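Local coordinates for protein agmatine N-acetyltransferase (PDB 7CIW) that transfers the acetyl group of acetyl-CoA to the amine of agmatine, giving N-acetylagmatine and CoA, as a member of the GNAT superfamily, at residues A[21-24]-A[25-29]; A[47-50]-A[51-55]; A[55-59]-A[60-64]. The protein carries 1 engineered substitution. One frame throughout, in Å; residues are numbered along the deposited sequence.

Contact 1 of 3, residues A[21-24]-A[25-29]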
# COMPACT_ATOMS: atom_id res chain seq x y z
N GLN A 21 -3.64 13.12 11.81
CA GLN A 21 -2.20 13.26 11.65
C GLN A 21 -1.68 12.29 10.61
O GLN A 21 -0.81 12.64 9.81
CB GLN A 21 -1.50 13.04 12.99
CG GLN A 21 -1.63 14.21 13.97
CD GLN A 21 -1.51 15.56 13.30
OE1 GLN A 21 -0.57 15.81 12.54
NE2 GLN A 21 -2.48 16.44 13.56
N LEU A 22 -2.19 11.06 10.61
CA LEU A 22 -1.76 10.08 9.61
C LEU A 22 -2.09 10.56 8.21
O LEU A 22 -1.25 10.48 7.30
CB LEU A 22 -2.43 8.73 9.88
CG LEU A 22 -2.33 7.68 8.76
CD1 LEU A 22 -0.87 7.29 8.52
CD2 LEU A 22 -3.17 6.44 9.09
N MET A 23 -3.31 11.04 8.00
CA MET A 23 -3.68 11.50 6.67
C MET A 23 -2.88 12.73 6.26
O MET A 23 -2.49 12.87 5.10
CB MET A 23 -5.18 11.78 6.62
CG MET A 23 -5.70 12.13 5.22
SD MET A 23 -5.17 11.00 3.91
CE MET A 23 -5.87 9.46 4.50
N THR A 24 -2.59 13.63 7.21
CA THR A 24 -1.76 14.78 6.89
C THR A 24 -0.38 14.35 6.40
O THR A 24 0.13 14.90 5.41
CB THR A 24 -1.67 15.69 8.12
OG1 THR A 24 -2.99 16.18 8.40
CG2 THR A 24 -0.74 16.86 7.86
N PHE A 25 0.23 13.36 7.06
CA PHE A 25 1.51 12.84 6.57
C PHE A 25 1.35 12.23 5.18
O PHE A 25 2.16 12.48 4.29
CB PHE A 25 2.08 11.80 7.54
CG PHE A 25 3.23 11.03 6.95
CD1 PHE A 25 4.50 11.57 6.92
CD2 PHE A 25 3.02 9.78 6.37
CE1 PHE A 25 5.56 10.88 6.35
CE2 PHE A 25 4.08 9.08 5.80
CZ PHE A 25 5.35 9.64 5.79
N LEU A 26 0.32 11.40 4.99
CA LEU A 26 0.14 10.75 3.69
C LEU A 26 -0.03 11.78 2.58
O LEU A 26 0.52 11.62 1.49
CB LEU A 26 -1.06 9.81 3.73
CG LEU A 26 -0.95 8.59 4.64
CD1 LEU A 26 -2.26 7.81 4.66
CD2 LEU A 26 0.20 7.68 4.19
N LEU A 27 -0.79 12.85 2.84
CA LEU A 27 -0.97 13.87 1.81
C LEU A 27 0.31 14.64 1.52
O LEU A 27 0.49 15.15 0.41
CB LEU A 27 -2.09 14.83 2.22
CG LEU A 27 -3.45 14.16 2.21
CD1 LEU A 27 -4.49 14.98 2.95
CD2 LEU A 27 -3.89 13.89 0.76
N ALA A 28 1.22 14.72 2.49
CA ALA A 28 2.45 15.48 2.29
C ALA A 28 3.55 14.67 1.61
O ALA A 28 4.27 15.21 0.76
CB ALA A 28 2.97 16.00 3.63
N HIS A 29 3.70 13.39 1.95
CA HIS A 29 4.90 12.65 1.59
C HIS A 29 4.64 11.27 0.99
O HIS A 29 5.59 10.60 0.59
CB HIS A 29 5.82 12.50 2.81
CG HIS A 29 6.33 13.80 3.33
ND1 HIS A 29 6.96 14.72 2.52
CD2 HIS A 29 6.27 14.35 4.56
CE1 HIS A 29 7.29 15.78 3.24
NE2 HIS A 29 6.88 15.58 4.49
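Leu22 and Met23 both set CG anti to the backbone N, with chi1 of 167° and -174°; this places CG beside the carbonyl carbon and carries Leu22 CD1 and Met23 CG toward Leu26 and Leu27, one turn further along the helix. From Leu22 the CD1 branch approaches Leu26 CG at 4.1 Å, the two side chains meeting at a slant. Met23 also bends at chi2 and chi3, and this folds its thioether over two leucines: CG lies 3.8 Å from Leu27 CD1, SD 4.0 Å from Leu27 CG, and the terminal CE 4.0 Å from Leu26 CD1, where the chains run at about a right angle. Leu26 and Leu27 instead swing CG beside the backbone N, over the preceding turn, bringing Leu27 CG to 3.3 Å from Met23 O. Beneath these apolar contacts the main chain is held by regular i to i+4 bonds, of which Leu27 N to Met23 O is 2.8 Å long. The next in that series, Ala28 N to Thr24 O at 3.1 Å, is weak, its angle at the hydrogen being 134°; a wider pi-type turn lies at this end. Thr24 OG1 bonds back to Glu20 O. Helix 19-30 presents Leu22, Met23 and Leu26 to helix 47-54, touching Lys50, Leu53 and Leu54, while Phe25 and Leu22 rest on Ala74 of strand 70-80.

Contact 2 of 3, residues A[47-50]-A[51-55]. With G0R (N-(4-carbamimidamidobutyl)ethanamide), chain C.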
# COMPACT_ATOMS: atom_id res chain seq x y z
N ALA A 47 -11.86 11.82 -1.88
CA ALA A 47 -12.26 11.48 -0.52
C ALA A 47 -12.34 9.97 -0.32
O ALA A 47 -11.91 9.45 0.72
CB ALA A 47 -13.61 12.12 -0.19
N ALA A 48 -12.88 9.25 -1.30
CA ALA A 48 -13.05 7.81 -1.15
C ALA A 48 -11.71 7.09 -1.06
O ALA A 48 -11.58 6.08 -0.35
CB ALA A 48 -13.87 7.25 -2.31
N ASP A 49 -10.71 7.60 -1.77
CA ASP A 49 -9.34 7.08 -1.70
C ASP A 49 -8.80 7.21 -0.28
O ASP A 49 -8.39 6.21 0.35
CB ASP A 49 -8.48 7.85 -2.71
CG ASP A 49 -7.05 7.33 -2.84
OD1 ASP A 49 -6.51 6.71 -1.90
OD2 ASP A 49 -6.45 7.60 -3.90
N LYS A 50 -8.80 8.43 0.25
CA LYS A 50 -8.36 8.67 1.62
C LYS A 50 -9.16 7.85 2.62
O LYS A 50 -8.60 7.28 3.56
CB LYS A 50 -8.48 10.16 1.94
CG LYS A 50 -7.69 11.05 0.98
CD LYS A 50 -7.75 12.54 1.35
CE LYS A 50 -9.11 13.13 1.03
NZ LYS A 50 -9.15 14.61 1.32
N GLU A 51 -10.48 7.80 2.43
CA GLU A 51 -11.33 7.07 3.36
C GLU A 51 -11.00 5.58 3.38
O GLU A 51 -11.02 4.94 4.44
CB GLU A 51 -12.80 7.29 3.00
CG GLU A 51 -13.31 8.66 3.42
CD GLU A 51 -14.77 8.87 3.07
OE1 GLU A 51 -15.53 7.86 3.05
OE2 GLU A 51 -15.17 10.03 2.81
N PHE A 52 -10.68 5.01 2.22
CA PHE A 52 -10.34 3.59 2.20
C PHE A 52 -9.07 3.33 3.00
O PHE A 52 -9.01 2.36 3.77
CB PHE A 52 -10.15 3.08 0.78
CG PHE A 52 -9.50 1.73 0.75
CD1 PHE A 52 -10.16 0.64 1.30
CD2 PHE A 52 -8.21 1.56 0.29
CE1 PHE A 52 -9.57 -0.61 1.33
CE2 PHE A 52 -7.61 0.30 0.31
CZ PHE A 52 -8.30 -0.78 0.84
N LEU A 53 -8.04 4.14 2.80
CA LEU A 53 -6.83 3.95 3.59
C LEU A 53 -7.15 4.00 5.07
O LEU A 53 -6.75 3.12 5.84
CB LEU A 53 -5.77 5.01 3.23
CG LEU A 53 -5.06 4.78 1.90
CD1 LEU A 53 -3.81 5.64 1.80
CD2 LEU A 53 -4.71 3.30 1.72
N LEU A 54 -7.94 5.00 5.49
CA LEU A 54 -8.24 5.14 6.91
C LEU A 54 -9.15 4.04 7.41
O LEU A 54 -9.17 3.77 8.62
CB LEU A 54 -8.85 6.52 7.17
CG LEU A 54 -7.88 7.68 6.95
CD1 LEU A 54 -8.58 9.01 7.28
CD2 LEU A 54 -6.58 7.51 7.76
N SER A 55 -9.90 3.38 6.52
CA SER A 55 -10.74 2.26 6.94
C SER A 55 -9.94 1.08 7.47
O SER A 55 -10.52 0.16 8.05
CB SER A 55 -11.64 1.81 5.79
OG SER A 55 -10.93 1.05 4.83
C10 G0R C . -4.05 4.73 -3.32
N12 G0R C . -3.85 5.91 -4.15
C1 G0R C . 2.41 -0.08 -0.62
C2 G0R C . 1.82 0.96 -1.57
C5 G0R C . 0.56 1.48 -3.70
C6 G0R C . -0.96 1.54 -3.55
C7 G0R C . -1.63 2.38 -4.64
C8 G0R C . -2.09 3.78 -4.22
N4 G0R C . 1.14 0.52 -2.77
N9 G0R C . -3.25 3.76 -3.36
N11 G0R C . -5.18 4.65 -2.43
O3 G0R C . 1.92 2.12 -1.32
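Glu51 lays its CG over the carbonyl oxygen of Ala47, 3.1 Å away, and its extended chain carries OE2 to 4.0 Å from Ala47 CB. The same carbonyl receives Glu51 N at 2.8 Å, and Phe52, Leu53 and Leu54 repeat this i to i+4 bond along helix 47-54. On another side of the helix, Asp49 sets CG anti to its own N (chi1 -175°), which directs the carboxylate at the guanidino end of bound N-acetylagmatine. Two hydrogen bonds form there, end-on to the terminal nitrogens: N11 to Asp49 OD1 at 2.5 Å and N12 to Asp49 OD2 at 3.1 Å. The two flat groups are twisted by roughly 35°, and the paired bonds are therefore not coplanar. Tyr31 OH gives OD1 a second partner, which restrains the carboxylate's rotation. With an alanine here the terminal nitrogens N11 and N12 would probably lose both acceptors, and the guanidino group would be freer to turn. Nearby, Phe52 meets His129 of strand 125-133 edge-to-face, and Leu53 packs on the same histidine. This is the acceptor-amine pocket of a GNAT fold, in which a helix beside the central sheet supplies the carboxylate that recognises agmatine's guanidino tail.

Contact 3 of 3, residues A[55-59]-A[60-64]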
# COMPACT_ATOMS: atom_id res chain seq x y z
N SER A 55 -9.90 3.38 6.52
CA SER A 55 -10.74 2.26 6.94
C SER A 55 -9.94 1.08 7.47
O SER A 55 -10.52 0.16 8.05
CB SER A 55 -11.64 1.81 5.79
OG SER A 55 -10.93 1.05 4.83
N ASN A 56 -8.62 1.09 7.30
CA ASN A 56 -7.79 0.02 7.82
C ASN A 56 -7.32 0.28 9.24
O ASN A 56 -6.83 -0.66 9.89
CB ASN A 56 -6.57 -0.19 6.91
CG ASN A 56 -6.96 -0.66 5.56
OD1 ASN A 56 -7.32 -1.83 5.38
ND2 ASN A 56 -6.93 0.24 4.59
N VAL A 57 -7.46 1.51 9.74
CA VAL A 57 -6.99 1.82 11.09
C VAL A 57 -7.65 0.95 12.15
O VAL A 57 -6.94 0.49 13.06
CB VAL A 57 -7.13 3.33 11.36
CG1 VAL A 57 -6.81 3.64 12.82
CG2 VAL A 57 -6.20 4.10 10.42
N PRO A 58 -8.95 0.64 12.09
CA PRO A 58 -9.54 -0.18 13.17
C PRO A 58 -8.97 -1.58 13.28
O PRO A 58 -9.15 -2.22 14.32
CB PRO A 58 -11.03 -0.21 12.81
CG PRO A 58 -11.24 1.03 12.02
CD PRO A 58 -10.00 1.13 11.18
N PHE A 59 -8.30 -2.08 12.24
CA PHE A 59 -7.70 -3.40 12.29
C PHE A 59 -6.45 -3.46 13.14
O PHE A 59 -5.95 -4.56 13.39
CB PHE A 59 -7.35 -3.88 10.88
CG PHE A 59 -8.52 -4.03 9.98
CD1 PHE A 59 -9.64 -4.76 10.37
CD2 PHE A 59 -8.52 -3.42 8.73
CE1 PHE A 59 -10.72 -4.90 9.53
CE2 PHE A 59 -9.61 -3.55 7.88
CZ PHE A 59 -10.71 -4.29 8.28
N GLY A 60 -5.91 -2.32 13.58
CA GLY A 60 -4.67 -2.37 14.33
C GLY A 60 -3.47 -2.73 13.48
O GLY A 60 -2.46 -3.20 14.01
N THR A 61 -3.57 -2.54 12.18
CA THR A 61 -2.55 -2.97 11.23
C THR A 61 -1.91 -1.78 10.53
O THR A 61 -1.28 -1.94 9.48
CB THR A 61 -3.17 -3.93 10.21
OG1 THR A 61 -4.41 -3.38 9.76
CG2 THR A 61 -3.42 -5.28 10.85
N CYS A 62 -2.06 -0.59 11.10
CA CYS A 62 -1.50 0.64 10.55
C CYS A 62 -0.51 1.19 11.56
O CYS A 62 -0.82 1.27 12.75
CB CYS A 62 -2.62 1.64 10.29
SG CYS A 62 -3.72 1.11 8.98
N PHE A 63 0.70 1.54 11.10
CA PHE A 63 1.77 1.95 11.99
C PHE A 63 2.45 3.21 11.48
O PHE A 63 2.51 3.45 10.27
CB PHE A 63 2.81 0.83 12.17
CG PHE A 63 2.23 -0.44 12.72
CD1 PHE A 63 2.16 -0.65 14.08
CD2 PHE A 63 1.73 -1.40 11.87
CE1 PHE A 63 1.61 -1.81 14.59
CE2 PHE A 63 1.18 -2.57 12.36
CZ PHE A 63 1.12 -2.77 13.73
N VAL A 64 2.97 4.01 12.41
CA VAL A 64 3.73 5.20 12.06
C VAL A 64 5.05 5.22 12.81
O VAL A 64 5.18 4.67 13.91
CB VAL A 64 2.94 6.50 12.35
CG1 VAL A 64 1.76 6.62 11.40
CG2 VAL A 64 2.49 6.56 13.81
O HOH W 1 -4.08 0.71 13.04
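Gly60, Phe59 and Cys62 lose most surface where the chain leaves the turn at 55-59 and enters strand 62-67. Gly60 N donates to Val57 O at 3.0 Å, closing a type I turn over Pro58 and Phe59; the nitrogen stands 46° out of the carbonyl plane, away from either lone pair. Gly60 itself has a positive phi of 70°, and a beta carbon there would sit 2.7 Å from Phe59 O, a clash, so a side chain here would probably be strained, and glycine suits the bend.

Phe59 is contacted on its backbone and at CB. Its N bonds to Asn56 O at 3.1 Å, and its CB lies 3.2 Å from Thr61 OG1, whose hydrogen-bond partner is Ala77 O on strand 70-80. Asn56 OD1 meets the edge of the Phe59 ring in its plane, while the Asn56 amide nitrogen turns back to Leu53 O.

Cys62 points toward the turn. With SG beside its backbone N (chi1 -67°), the sulfur lies against the Asn56 carbonyl, 3.7 Å from Asn56 O, and close to Asn56 CB, with Val57 CG2 as its apolar neighbour at 4.1 Å. A water spans the remaining main-chain gap, hydrogen-bonded to Val57 O at 2.9 Å and accepting from Cys62 N at 3.1 Å. Chemically, then, the junction has one main-chain bond across it, another within the turn, a water bridge and a sulfur set against a carbonyl and a valine methyl, with no charged pair across it, which suggests that its shape is set mainly by backbone geometry and close packing.

Overall arrangement
The three contacts follow in series along the chain: contact 1 on helix 19-30, contact 2 on helix 47-54, and contact 3 in the turn leading to strand 62-67. Contacts 2 and 3 share Ser55 and lie with centres about 12 Å apart, the same spacing as contacts 1 and 2; contacts 1 and 3 are about 14 Å apart. Contact 1 touches both others, Leu22 CD2 meeting Leu54 CD2 at 3.8 Å and Val57 CG2 at 4.1 Å. Two helices and the start of strand 62-67 thus pack together beside the mixed GNAT sheet, placing the agmatine-binding carboxylate of contact 2 next to a helix on which the side chain of Phe25 is about 6 Å from bound CoA.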